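Local coordinates for cytidine deaminase (Burkholderia pseudomallei, PDB 3DMO), which catalyses the zinc-dependent hydrolytic deamination of cytidine and 2'-deoxycytidine to uridine and 2'-deoxyuridine, probably salvaging both for UMP synthesis, at residues Leu58-Cys61 with Ala62-Ala66; Ala73-Arg76 with Pro77-Ala81; Gly87-His90 with Gly91-Pro95; Cys99-Val102 with Met103-Leu106. One frame throughout, in Å; residues are numbered along the deposited sequence.

Contact 1: residues Leu58-Cys61 with Ala62-Ala66; sequences LCNC and AERTA. With ZN (zinc ion), chain E.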
loop_
_atom_site.group_PDB
_atom_site.type_symbol
_atom_site.label_atom_id
_atom_site.label_comp_id
_atom_site.label_asym_id
_atom_site.label_seq_id
_atom_site.Cartn_x
_atom_site.Cartn_y
_atom_site.Cartn_z
ATOM N N LEU A 58 2.128 -0.437 5.988
ATOM C CA LEU A 58 2.141 -1.888 5.772
ATOM C C LEU A 58 1.002 -2.624 6.474
ATOM O O LEU A 58 0.910 -3.845 6.380
ATOM C CB LEU A 58 3.497 -2.476 6.153
ATOM C CG LEU A 58 4.489 -2.038 5.066
ATOM C CD1 LEU A 58 5.788 -1.626 5.657
ATOM C CD2 LEU A 58 4.653 -3.123 4.037
ATOM N N CYS A 59 0.123 -1.880 7.141
ATOM C CA CYS A 59 -1.089 -2.485 7.711
ATOM C C CYS A 59 -1.944 -3.096 6.604
ATOM O O CYS A 59 -2.017 -2.546 5.499
ATOM C CB CYS A 59 -1.915 -1.451 8.475
ATOM S SG CYS A 59 -1.093 -0.795 9.949
ATOM N N ASN A 60 -2.563 -4.233 6.903
ATOM C CA ASN A 60 -3.516 -4.856 5.991
ATOM C C ASN A 60 -4.891 -4.963 6.646
ATOM O O ASN A 60 -4.989 -5.253 7.836
ATOM C CB ASN A 60 -3.039 -6.244 5.567
ATOM C CG ASN A 60 -3.759 -6.756 4.330
ATOM O OD1 ASN A 60 -3.693 -6.137 3.262
ATOM N ND2 ASN A 60 -4.449 -7.886 4.462
ATOM N N CYS A 61 -5.935 -4.725 5.852
ATOM C CA CYS A 61 -7.316 -4.764 6.315
ATOM C C CYS A 61 -7.895 -6.172 6.332
ATOM O O CYS A 61 -7.453 -7.047 5.575
ATOM C CB CYS A 61 -8.178 -3.911 5.399
ATOM S SG CYS A 61 -7.837 -2.152 5.481
ATOM N N ALA A 62 -8.904 -6.369 7.191
ATOM C CA ALA A 62 -9.645 -7.626 7.311
ATOM C C ALA A 62 -10.189 -8.187 5.993
ATOM O O ALA A 62 -10.004 -9.369 5.696
ATOM C CB ALA A 62 -10.788 -7.467 8.324
ATOM N N GLU A 63 -10.843 -7.332 5.204
ATOM C CA GLU A 63 -11.447 -7.731 3.932
ATOM C C GLU A 63 -10.366 -8.334 3.030
ATOM O O GLU A 63 -10.555 -9.400 2.430
ATOM C CB GLU A 63 -12.075 -6.523 3.213
ATOM C CG GLU A 63 -13.174 -5.770 3.986
ATOM C CD GLU A 63 -12.646 -4.609 4.841
ATOM O OE1 GLU A 63 -11.739 -4.813 5.670
ATOM O OE2 GLU A 63 -13.149 -3.475 4.688
ATOM N N ARG A 64 -9.229 -7.643 2.944
ATOM C CA ARG A 64 -8.136 -8.091 2.092
ATOM C C ARG A 64 -7.452 -9.349 2.619
ATOM O O ARG A 64 -7.114 -10.226 1.831
ATOM C CB ARG A 64 -7.136 -6.965 1.825
ATOM C CG ARG A 64 -7.672 -5.949 0.823
ATOM C CD ARG A 64 -6.657 -4.855 0.565
ATOM N NE ARG A 64 -6.664 -3.861 1.632
ATOM C CZ ARG A 64 -5.691 -2.983 1.854
ATOM N NH1 ARG A 64 -4.609 -2.950 1.072
ATOM N NH2 ARG A 64 -5.803 -2.119 2.854
ATOM N N THR A 65 -7.291 -9.449 3.940
ATOM C CA THR A 65 -6.774 -10.665 4.577
ATOM C C THR A 65 -7.626 -11.893 4.218
ATOM O O THR A 65 -7.084 -12.928 3.824
ATOM C CB THR A 65 -6.690 -10.511 6.111
ATOM O OG1 THR A 65 -5.716 -9.512 6.435
ATOM C CG2 THR A 65 -6.283 -11.834 6.774
ATOM N N ALA A 66 -8.949 -11.766 4.340
ATOM C CA ALA A 66 -9.872 -12.848 3.970
ATOM C C ALA A 66 -9.746 -13.252 2.499
ATOM O O ALA A 66 -9.634 -14.432 2.182
ATOM C CB ALA A 66 -11.318 -12.470 4.297
HETATM ZN ZN ZN E . -9.686 -1.494 4.101
HETATM O O HOH W 1 -11.483 -1.392 5.258
#

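Contact 2: residues Ala73-Arg76 with Pro77-Ala81; sequences AGYR and PGEFA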
loop_
_atom_site.group_PDB
_atom_site.type_symbol
_atom_site.label_atom_id
_atom_site.label_comp_id
_atom_site.label_asym_id
_atom_site.label_seq_id
_atom_site.Cartn_x
_atom_site.Cartn_y
_atom_site.Cartn_z
ATOM N N ALA A 73 -5.706 -20.406 -1.082
ATOM C CA ALA A 73 -6.332 -21.721 -1.031
ATOM C C ALA A 73 -6.827 -22.203 -2.403
ATOM O O ALA A 73 -7.389 -23.288 -2.510
ATOM C CB ALA A 73 -7.481 -21.731 0.005
ATOM N N GLY A 74 -6.616 -21.404 -3.448
ATOM C CA GLY A 74 -6.961 -21.806 -4.807
ATOM C C GLY A 74 -8.287 -21.288 -5.335
ATOM O O GLY A 74 -8.758 -21.737 -6.380
ATOM N N TYR A 75 -8.900 -20.349 -4.623
ATOM C CA TYR A 75 -10.102 -19.701 -5.130
ATOM C C TYR A 75 -9.650 -18.565 -6.013
ATOM O O TYR A 75 -8.594 -17.971 -5.769
ATOM C CB TYR A 75 -11.033 -19.257 -3.997
ATOM C CG TYR A 75 -11.653 -20.452 -3.326
ATOM C CD1 TYR A 75 -12.839 -20.990 -3.807
ATOM C CD2 TYR A 75 -11.020 -21.072 -2.259
ATOM C CE1 TYR A 75 -13.398 -22.120 -3.222
ATOM C CE2 TYR A 75 -11.568 -22.199 -1.657
ATOM C CZ TYR A 75 -12.754 -22.711 -2.154
ATOM O OH TYR A 75 -13.310 -23.822 -1.574
ATOM N N ARG A 76 -10.426 -18.297 -7.052
ATOM C CA ARG A 76 -10.027 -17.368 -8.102
ATOM C C ARG A 76 -11.046 -16.238 -8.210
ATOM O O ARG A 76 -12.152 -16.347 -7.684
ATOM C CB ARG A 76 -9.892 -18.146 -9.410
ATOM C CG ARG A 76 -8.710 -19.115 -9.384
ATOM C CD ARG A 76 -8.951 -20.311 -10.279
ATOM N NE ARG A 76 -10.039 -21.144 -9.763
ATOM C CZ ARG A 76 -10.357 -22.348 -10.233
ATOM N NH1 ARG A 76 -9.656 -22.890 -11.225
ATOM N NH2 ARG A 76 -11.374 -23.023 -9.693
ATOM N N PRO A 77 -10.679 -15.126 -8.866
ATOM C CA PRO A 77 -11.674 -14.064 -9.013
ATOM C C PRO A 77 -13.029 -14.558 -9.509
ATOM O O PRO A 77 -13.106 -15.343 -10.476
ATOM C CB PRO A 77 -11.039 -13.134 -10.041
ATOM C CG PRO A 77 -9.564 -13.292 -9.794
ATOM C CD PRO A 77 -9.374 -14.749 -9.445
ATOM N N GLY A 78 -14.085 -14.110 -8.839
ATOM C CA GLY A 78 -15.446 -14.478 -9.210
ATOM C C GLY A 78 -15.986 -15.700 -8.491
ATOM O O GLY A 78 -17.146 -16.069 -8.693
ATOM N N GLU A 79 -15.164 -16.329 -7.655
ATOM C CA GLU A 79 -15.591 -17.538 -6.933
ATOM C C GLU A 79 -16.138 -17.277 -5.536
ATOM O O GLU A 79 -16.230 -18.205 -4.725
ATOM C CB GLU A 79 -14.457 -18.557 -6.857
ATOM C CG GLU A 79 -14.122 -19.176 -8.189
ATOM C CD GLU A 79 -13.353 -20.459 -8.043
ATOM O OE1 GLU A 79 -12.151 -20.413 -7.701
ATOM O OE2 GLU A 79 -13.952 -21.519 -8.289
ATOM N N PHE A 80 -16.507 -16.025 -5.261
ATOM C CA PHE A 80 -17.021 -15.639 -3.943
ATOM C C PHE A 80 -18.492 -15.242 -3.982
ATOM O O PHE A 80 -18.928 -14.511 -4.874
ATOM C CB PHE A 80 -16.141 -14.548 -3.324
ATOM C CG PHE A 80 -14.681 -14.871 -3.404
ATOM C CD1 PHE A 80 -13.861 -14.208 -4.310
ATOM C CD2 PHE A 80 -14.148 -15.898 -2.631
ATOM C CE1 PHE A 80 -12.509 -14.540 -4.413
ATOM C CE2 PHE A 80 -12.799 -16.237 -2.723
ATOM C CZ PHE A 80 -11.979 -15.551 -3.620
ATOM N N ALA A 81 -19.251 -15.766 -3.025
ATOM C CA ALA A 81 -20.681 -15.485 -2.924
ATOM C C ALA A 81 -20.966 -14.214 -2.121
ATOM O O ALA A 81 -21.793 -13.391 -2.519
ATOM C CB ALA A 81 -21.393 -16.666 -2.293
#

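Contact 3: residues Gly87-His90 with Gly91-Pro95; sequences GETH and GPIAP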
loop_
_atom_site.group_PDB
_atom_site.type_symbol
_atom_site.label_atom_id
_atom_site.label_comp_id
_atom_site.label_asym_id
_atom_site.label_seq_id
_atom_site.Cartn_x
_atom_site.Cartn_y
_atom_site.Cartn_z
ATOM N N GLY A 87 -16.949 -3.997 12.531
ATOM C CA GLY A 87 -16.079 -3.262 13.445
ATOM C C GLY A 87 -16.909 -2.534 14.488
ATOM O O GLY A 87 -18.138 -2.539 14.423
ATOM N N GLU A 88 -16.230 -1.903 15.445
ATOM C CA GLU A 88 -16.886 -1.138 16.505
ATOM C C GLU A 88 -17.172 0.287 16.006
ATOM O O GLU A 88 -16.495 1.255 16.381
ATOM C CB GLU A 88 -16.015 -1.130 17.769
ATOM C CG GLU A 88 -16.676 -0.508 18.999
ATOM C CD GLU A 88 -17.828 -1.342 19.528
ATOM O OE1 GLU A 88 -19.001 -0.922 19.353
ATOM O OE2 GLU A 88 -17.560 -2.421 20.116
ATOM N N THR A 89 -18.190 0.404 15.162
ATOM C CA THR A 89 -18.536 1.674 14.535
ATOM C C THR A 89 -19.983 2.049 14.839
ATOM O O THR A 89 -20.781 1.200 15.245
ATOM C CB THR A 89 -18.319 1.621 12.996
ATOM O OG1 THR A 89 -18.914 0.427 12.471
ATOM C CG2 THR A 89 -16.828 1.608 12.658
ATOM N N HIS A 90 -20.319 3.322 14.637
ATOM C CA HIS A 90 -21.682 3.802 14.888
ATOM C C HIS A 90 -22.717 3.147 13.969
ATOM O O HIS A 90 -23.713 2.584 14.438
ATOM C CB HIS A 90 -21.779 5.331 14.784
ATOM C CG HIS A 90 -23.175 5.841 14.948
ATOM N ND1 HIS A 90 -23.974 5.471 16.010
ATOM C CD2 HIS A 90 -23.925 6.664 14.180
ATOM C CE1 HIS A 90 -25.156 6.051 15.892
ATOM N NE2 HIS A 90 -25.151 6.782 14.792
ATOM N N GLY A 91 -22.495 3.265 12.662
ATOM C CA GLY A 91 -23.287 2.539 11.669
ATOM C C GLY A 91 -22.572 1.270 11.230
ATOM O O GLY A 91 -21.543 0.896 11.812
ATOM N N PRO A 92 -23.126 0.574 10.218
ATOM C CA PRO A 92 -22.397 -0.551 9.627
ATOM C C PRO A 92 -21.035 -0.065 9.142
ATOM O O PRO A 92 -20.949 1.018 8.551
ATOM C CB PRO A 92 -23.281 -0.956 8.442
ATOM C CG PRO A 92 -24.669 -0.516 8.838
ATOM C CD PRO A 92 -24.443 0.780 9.587
ATOM N N ILE A 93 -19.986 -0.838 9.411
ATOM C CA ILE A 93 -18.628 -0.436 9.053
ATOM C C ILE A 93 -18.505 -0.204 7.543
ATOM O O ILE A 93 -19.059 -0.958 6.743
ATOM C CB ILE A 93 -17.554 -1.431 9.615
ATOM C CG1 ILE A 93 -16.148 -0.817 9.514
ATOM C CG2 ILE A 93 -17.670 -2.827 8.958
ATOM C CD1 ILE A 93 -15.103 -1.571 10.298
ATOM N N ALA A 94 -17.804 0.864 7.166
ATOM C CA ALA A 94 -17.565 1.204 5.770
ATOM C C ALA A 94 -16.189 0.683 5.346
ATOM O O ALA A 94 -15.174 1.064 5.932
ATOM C CB ALA A 94 -17.633 2.687 5.604
ATOM N N PRO A 95 -16.148 -0.216 4.344
ATOM C CA PRO A 95 -14.847 -0.626 3.813
ATOM C C PRO A 95 -14.060 0.552 3.262
ATOM O O PRO A 95 -14.640 1.435 2.616
ATOM C CB PRO A 95 -15.228 -1.578 2.670
ATOM C CG PRO A 95 -16.569 -2.124 3.084
ATOM C CD PRO A 95 -17.254 -0.919 3.664
#

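Contact 4: residues Cys99-Val102 with Met103-Leu106; sequences CRQV and MIEL. With ZN (zinc ion), chain E.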
loop_
_atom_site.group_PDB
_atom_site.type_symbol
_atom_site.label_atom_id
_atom_site.label_comp_id
_atom_site.label_asym_id
_atom_site.label_seq_id
_atom_site.Cartn_x
_atom_site.Cartn_y
_atom_site.Cartn_z
ATOM N N CYS A 99 -9.669 -1.553 0.074
ATOM C CA CYS A 99 -10.462 -2.785 0.153
ATOM C C CYS A 99 -11.531 -2.905 -0.924
ATOM O O CYS A 99 -11.754 -3.994 -1.448
ATOM C CB CYS A 99 -11.103 -2.953 1.532
ATOM S SG CYS A 99 -9.928 -3.461 2.793
ATOM N N ARG A 100 -12.187 -1.786 -1.241
ATOM C CA ARG A 100 -13.183 -1.740 -2.316
ATOM C C ARG A 100 -12.578 -2.084 -3.677
ATOM O O ARG A 100 -13.197 -2.794 -4.467
ATOM C CB ARG A 100 -13.888 -0.382 -2.357
ATOM C CG ARG A 100 -14.715 -0.089 -1.115
ATOM C CD ARG A 100 -15.389 1.274 -1.206
ATOM N NE ARG A 100 -15.878 1.728 0.094
ATOM C CZ ARG A 100 -16.843 2.628 0.289
ATOM N NH1 ARG A 100 -17.469 3.210 -0.736
ATOM N NH2 ARG A 100 -17.170 2.964 1.529
ATOM N N GLN A 101 -11.361 -1.602 -3.935
ATOM C CA GLN A 101 -10.669 -1.876 -5.197
ATOM C C GLN A 101 -10.300 -3.358 -5.328
ATOM O O GLN A 101 -10.447 -3.962 -6.402
ATOM C CB GLN A 101 -9.421 -0.994 -5.329
ATOM C CG GLN A 101 -8.760 -1.011 -6.717
ATOM C CD GLN A 101 -9.651 -0.415 -7.789
ATOM O OE1 GLN A 101 -10.092 0.731 -7.684
ATOM N NE2 GLN A 101 -9.923 -1.195 -8.830
ATOM N N VAL A 102 -9.860 -3.951 -4.217
ATOM C CA VAL A 102 -9.517 -5.378 -4.180
ATOM C C VAL A 102 -10.787 -6.247 -4.239
ATOM O O VAL A 102 -10.833 -7.234 -4.976
ATOM C CB VAL A 102 -8.655 -5.718 -2.950
ATOM C CG1 VAL A 102 -8.457 -7.225 -2.808
ATOM C CG2 VAL A 102 -7.306 -5.007 -3.044
ATOM N N MET A 103 -11.824 -5.857 -3.503
ATOM C CA MET A 103 -13.108 -6.550 -3.575
ATOM C C MET A 103 -13.694 -6.564 -4.976
ATOM O O MET A 103 -14.245 -7.577 -5.399
ATOM C CB MET A 103 -14.126 -5.961 -2.599
ATOM C CG MET A 103 -13.859 -6.332 -1.160
ATOM S SD MET A 103 -15.239 -5.864 -0.102
ATOM C CE MET A 103 -15.146 -4.087 -0.166
ATOM N N ILE A 104 -13.571 -5.457 -5.706
ATOM C CA ILE A 104 -14.172 -5.414 -7.034
ATOM C C ILE A 104 -13.416 -6.300 -8.033
ATOM O O ILE A 104 -14.039 -6.969 -8.854
ATOM C CB ILE A 104 -14.436 -3.963 -7.551
ATOM C CG1 ILE A 104 -15.741 -3.951 -8.375
ATOM C CG2 ILE A 104 -13.231 -3.394 -8.320
ATOM C CD1 ILE A 104 -16.264 -2.583 -8.718
ATOM N N GLU A 105 -12.086 -6.325 -7.935
ATOM C CA GLU A 105 -11.270 -7.174 -8.805
ATOM C C GLU A 105 -11.432 -8.667 -8.492
ATOM O O GLU A 105 -11.645 -9.476 -9.404
ATOM C CB GLU A 105 -9.807 -6.754 -8.751
ATOM C CG GLU A 105 -8.888 -7.703 -9.488
ATOM C CD GLU A 105 -7.851 -6.985 -10.306
ATOM O OE1 GLU A 105 -7.766 -5.742 -10.211
ATOM O OE2 GLU A 105 -7.132 -7.677 -11.050
ATOM N N LEU A 106 -11.359 -9.028 -7.215
ATOM C CA LEU A 106 -11.426 -10.423 -6.814
ATOM C C LEU A 106 -12.855 -10.978 -6.702
ATOM O O LEU A 106 -13.089 -12.146 -7.000
ATOM C CB LEU A 106 -10.644 -10.638 -5.518
ATOM C CG LEU A 106 -9.141 -10.312 -5.578
ATOM C CD1 LEU A 106 -8.486 -10.585 -4.224
ATOM C CD2 LEU A 106 -8.454 -11.117 -6.680
HETATM ZN ZN ZN E . -9.686 -1.494 4.101
HETATM O O HOH W 2 -9.144 -3.600 -9.775
HETATM O O HOH W 1 -11.483 -1.392 5.258
#

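Contact 1: residues Leu58-Cys61 with Ala62-Ala66
C61 and R64 meet at the zinc site of the cytidine deaminase fold, predicted to be the catalytic one, where C61 sits at the N-cap of helix 62-72. The R64 guanidinium lies with its edge toward the sulfur: NH2 reaches C61 SG at 3.3 Å, nearly in the plane of the group and with an N-H...S angle of 156°. SG also binds the zinc ion at 2.4 Å, which leaves it gripped by the metal and by R64 NH2 together. The arginine's CG lies beside its backbone N (chi1 -75°), and a bend at chi3 then turns the guanidinium to C61. Over one face of the same guanidinium, offset toward the rim, stands N60 OD1, with the amide and guanidinium planes 56° apart. The other branch of that amide is turned to T65: N60 ND2 donates to T65 OG1 at 2.9 Å, with the hydroxyl close to the amide plane. T65 also closes the first helical turn, its N binding C61 O at 2.9 Å, while its OG1 is hydrogen-bonded to C49 O. C96 and C99 complete the protein ligands of the zinc, and F68 of the second subunit packs on N60. E63, the predicted proton donor, bends at chi2 and swings its carboxylate toward the metal: OE2 accepts a hydrogen bond of 2.7 Å from the zinc-bound water, which itself lies 2.1 Å from the zinc ion.

Contact 2: residues Ala73-Arg76 with Pro77-Ala81
The chain from R76 to E79 makes a type II beta turn, closed by E79 N on R76 O at 3.0 Å, just after G74 ends the preceding helix in a Schellman motif and just before strand 80-87 begins. E79 reaches in extended form across this turn to R76, the residue that opens it. Its OE1 takes two hydrogen bonds: R76 N approaches on the anti lone pair at 2.8 Å, and R76 NE comes from above the carboxylate plane at 3.0 Å. The guanidinium presents its side edge, with NH2 adding a bond to E79 OE2 at 3.3 Å and a weak one to OE1 at 3.4 Å. This is a skewed salt bridge, the two planes standing 61° apart. In the arginine, chi1 (-68°) sets CG beside the backbone N and the bend at chi3 (-67°) turns NE to OE1, which brings both donors to the one oxygen. E79 OE2 is also held by N41 ND2. Beside the turn Y75 packs on the F80 ring, and the tyrosine's hydroxyl is hydrogen-bonded to D42. F80 is packed against L67, A70 and L71 of helix 62-72, and its CE2 lies 3.7 Å from Y75 CB.

Contact 3: residues Gly87-His90 with Gly91-Pro95
T89 and G91 are joined by a side-chain to backbone hydrogen bond in a loop without regular structure: the hydroxyl T89 OG1 donates to the carbonyl oxygen G91 O, 2.8 Å away and almost in line with the C=O bond. The loop makes up nearly all of the connection from strand 80-87 to helix 97-107 in the alpha-beta fold of the cytidine deaminases, and it starts with an inverse gamma turn centred on E88. For T89 to reach across, its OG1 sits between the backbone N and the carbonyl carbon (chi1 48°), which turns the hydroxyl to the returning chain and places the methyl CG2 beside the backbone N, anti to the carbonyl carbon. That methyl comes within 4.0 Å of I93 CG1, and the two side chains cross at about a right angle. I93 in turn reaches back to G87, its chain extended with CG1 anti to the backbone N (chi1 -167°). The CA atoms of G87 and I93 are 5.8 Å apart, and G87, having no side chain, leaves its CA for the isoleucine to pack on. F32 covers both T89 and I93, while T89 O is held by N117 ND2 and the backbone of I93 is hydrogen-bonded to T116 of strand 112-116. At the tip of its side chain, I93 CD1 rests 3.7 Å from G87 CA.

Contact 4: residues Cys99-Val102 with Met103-Leu106
Q101 and E105, one turn apart on helix 97-107, are bridged by a water that accepts from Q101 NE2 at 2.7 Å and donates to E105 OE1 at 2.6 Å. Both groups have further partners: Q101 NE2 also bonds F135 O, Q101 OE1 takes the backbone N of G97 of the fourth subunit, and, from the second subunit, A54 N meets E105 OE1 while the hydroxyls of Y26 and Y29 bond OE2. This buried carboxylate is thus well supplied with polar partners. At the N-terminal end C99 SG binds the zinc ion at 2.4 Å, completing its protein shell with C61 and C96. R100 runs extended away from the segment; its NE bonds P95 O, NH1 bonds L130 O, and NH1 and NH2 meet P132 O and D133 O of the fourth subunit.

Four successive i to i+4 backbone bonds hold the turn, from M103 N to C99 O at 2.8 Å to L106 N on V102 O at 2.9 Å, with E105 N to Q101 O stretched to 3.3 Å.

Apolar contacts line the helix. M103 folds back along it through a bend at chi3 (-68°), which lays its terminal methyl CE 3.7 Å from R100 CA. V102 and L106 run alongside each other in the same direction, with CG1 of V102 3.6 Å from CD1 of L106. V102 and M103 also meet helix 62-72, through R64 and L67, and the whole segment lies on the crossover helix of the beta-alpha-beta unit formed with the parallel strands 80-87 and 112-116.

In the fold
The four contacts follow one another along the chain, from the start of helix 62-72, through the turn into strand 80-87 and the loop leaving it, to helix 97-107. That strand lies in the middle of the mixed sheet, between 34-40 and 112-116. Contacts 1 and 4, centres about 12 Å apart, share the zinc ion and its water: the start of helix 62-72 and the N-terminal part of helix 97-107 bring C61 and C99 together. Contact 2 touches the far end of contact 4, where G78 N meets L106 O; contact 3 lies about 25 Å from contact 2, centre to centre. P95 of contact 3 packs on E63, the predicted proton donor, and bonds R100. Contacts 1, 2 and 4 also face the second subunit.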